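Local coordinates for probable sugar ABC transporter, sugar-binding protein (Streptococcus pneumoniae, PDB 2W7Y) that binds blood group A-trisaccharide and probably hands such host sugars to an ABC transporter for uptake, at residues T151-E154 against Q155-M159. Residues are numbered along the deposited sequence; the frame is centred on the assembly and turned at random.
With GAL (beta-D-galactopyranose), chain C; A2G (2-acetamido-2-deoxy-alpha-D-galactopyranose), chain B.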
# COMPACT_ATOMS: atom_id res chain seq x y z
N THR A 151 15.01 0.58 -3.11
CA THR A 151 14.12 1.17 -2.11
C THR A 151 13.80 0.21 -0.96
O THR A 151 13.67 -1.00 -1.17
CB THR A 151 12.81 1.73 -2.76
OG1 THR A 151 12.08 2.49 -1.80
CG2 THR A 151 11.93 0.61 -3.29
N VAL A 152 13.69 0.76 0.24
CA VAL A 152 13.32 -0.02 1.43
C VAL A 152 12.22 0.69 2.22
O VAL A 152 12.42 1.78 2.74
CB VAL A 152 14.54 -0.31 2.36
CG1 VAL A 152 14.09 -1.00 3.64
CG2 VAL A 152 15.58 -1.16 1.64
N HIS A 153 11.06 0.04 2.29
CA HIS A 153 9.92 0.57 3.03
C HIS A 153 9.99 0.06 4.48
O HIS A 153 9.90 -1.15 4.72
CB HIS A 153 8.63 0.13 2.34
CG HIS A 153 7.43 0.99 2.65
ND1 HIS A 153 6.15 0.62 2.31
CD2 HIS A 153 7.32 2.18 3.28
CE1 HIS A 153 5.30 1.55 2.71
NE2 HIS A 153 5.99 2.51 3.30
N GLU A 154 10.16 0.98 5.43
CA GLU A 154 10.20 0.64 6.86
C GLU A 154 8.87 0.11 7.41
O GLU A 154 8.84 -0.53 8.46
CB GLU A 154 10.70 1.81 7.72
CG GLU A 154 10.81 3.15 7.02
CD GLU A 154 9.65 4.10 7.26
OE1 GLU A 154 8.55 3.67 7.67
OE2 GLU A 154 9.86 5.31 7.04
N GLN A 155 7.78 0.40 6.70
CA GLN A 155 6.47 -0.13 7.01
C GLN A 155 6.03 -1.00 5.85
O GLN A 155 6.01 -0.55 4.71
CB GLN A 155 5.46 0.99 7.17
CG GLN A 155 5.66 1.89 8.35
CD GLN A 155 4.90 3.18 8.23
OE1 GLN A 155 5.49 4.25 8.21
NE2 GLN A 155 3.57 3.10 8.12
N LEU A 156 5.68 -2.25 6.13
CA LEU A 156 5.27 -3.18 5.09
C LEU A 156 3.87 -2.88 4.55
O LEU A 156 2.97 -2.50 5.29
CB LEU A 156 5.34 -4.62 5.61
CG LEU A 156 6.56 -5.49 5.28
CD1 LEU A 156 7.83 -4.70 4.93
CD2 LEU A 156 6.82 -6.46 6.42
N PHE A 157 3.71 -3.07 3.24
CA PHE A 157 2.43 -2.89 2.57
C PHE A 157 1.55 -4.12 2.79
O PHE A 157 1.16 -4.81 1.83
CB PHE A 157 2.62 -2.58 1.08
CG PHE A 157 1.65 -1.57 0.55
CD1 PHE A 157 1.97 -0.22 0.55
CD2 PHE A 157 0.40 -1.96 0.07
CE1 PHE A 157 1.07 0.73 0.07
CE2 PHE A 157 -0.49 -1.02 -0.41
CZ PHE A 157 -0.16 0.33 -0.41
N THR A 158 1.26 -4.39 4.06
CA THR A 158 0.48 -5.54 4.48
C THR A 158 -0.99 -5.12 4.46
O THR A 158 -1.41 -4.27 5.24
CB THR A 158 0.92 -6.00 5.89
OG1 THR A 158 2.33 -6.20 5.89
CG2 THR A 158 0.21 -7.29 6.32
N MSE A 159 -1.75 -5.72 3.56
CA MSE A 159 -3.11 -5.26 3.30
C MSE A 159 -4.19 -6.34 3.14
O MSE A 159 -4.16 -7.13 2.18
CB MSE A 159 -3.12 -4.31 2.10
CG MSE A 159 -4.49 -4.03 1.53
SE MSE A 159 -4.48 -2.45 0.40
CE MSE A 159 -3.01 -2.89 -0.78
C1 GAL C . 1.59 5.12 5.20
C2 GAL C . 1.04 5.40 3.80
C3 GAL C . 0.28 4.19 3.26
C4 GAL C . 1.07 2.89 3.44
C5 GAL C . 1.51 2.77 4.90
C6 GAL C . 2.31 1.50 5.21
O1 GAL C . 2.50 6.13 5.55
O2 GAL C . 0.19 6.53 3.88
O3 GAL C . -0.06 4.40 1.91
O4 GAL C . 2.18 2.90 2.56
O5 GAL C . 2.28 3.90 5.26
O6 GAL C . 2.21 1.22 6.60
O5 A2G B . -2.41 4.00 2.05
C1 A2G B . -1.15 3.91 1.32
C2 A2G B . -1.42 4.30 -0.12
N2 A2G B . -0.19 4.28 -0.92
C3 A2G B . -1.98 5.73 -0.17
O3 A2G B . -2.15 6.15 -1.53
C4 A2G B . -3.29 5.82 0.62
O4 A2G B . -4.29 5.01 -0.00
C5 A2G B . -3.03 5.34 2.05
C6 A2G B . -4.32 5.31 2.88
O6 A2G B . -4.02 4.74 4.15
C7 A2G B . -0.10 3.59 -2.05
O7 A2G B . -1.00 2.90 -2.52
C8 A2G B . 1.25 3.71 -2.74
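His153 turns its ring toward Gln155 by setting CG anti to the backbone N (chi1 -158°). Gln155 instead sets CG anti to its carbonyl carbon, and its extended chain carries the amide to the galactose. The carbonyl O of Gln155 lies over one face of the His153 imidazole, 2.9 Å from CG. It is not a hydrogen-bond partner of the ring. ND1 is hydrogen-bonded instead to the backbone O of Ser307, which helps to fix the ring's rotation. The CE1 edge of the same ring faces the galactose, with His153 CE1 3.4 Å from GAL O4 and close to the ring plane. Gln155 NE2 gives a weak hydrogen bond to GAL O6 (2.8 Å, 128° at the hydrogen). Its OE1 is weakly hydrogen-bonded to Tyr46 OH, so both ends of the amide have a partner. The Glu154 carboxylate runs alongside this amide, their planes 22° apart, but Glu154 OE1 and Gln155 OE1, 3.2 Å apart, are both acceptors and form no bond. Phe157 CD1 meets His153 CE1 at 4.3 Å. Phe157 CZ approaches A2G O7 at 3.4 Å. Trp282 packs edge-to-face with Phe157, which centres an inverse gamma turn. His153, Gln155 and Phe157 thus line the glycan pocket of this extracellular solute-binding protein.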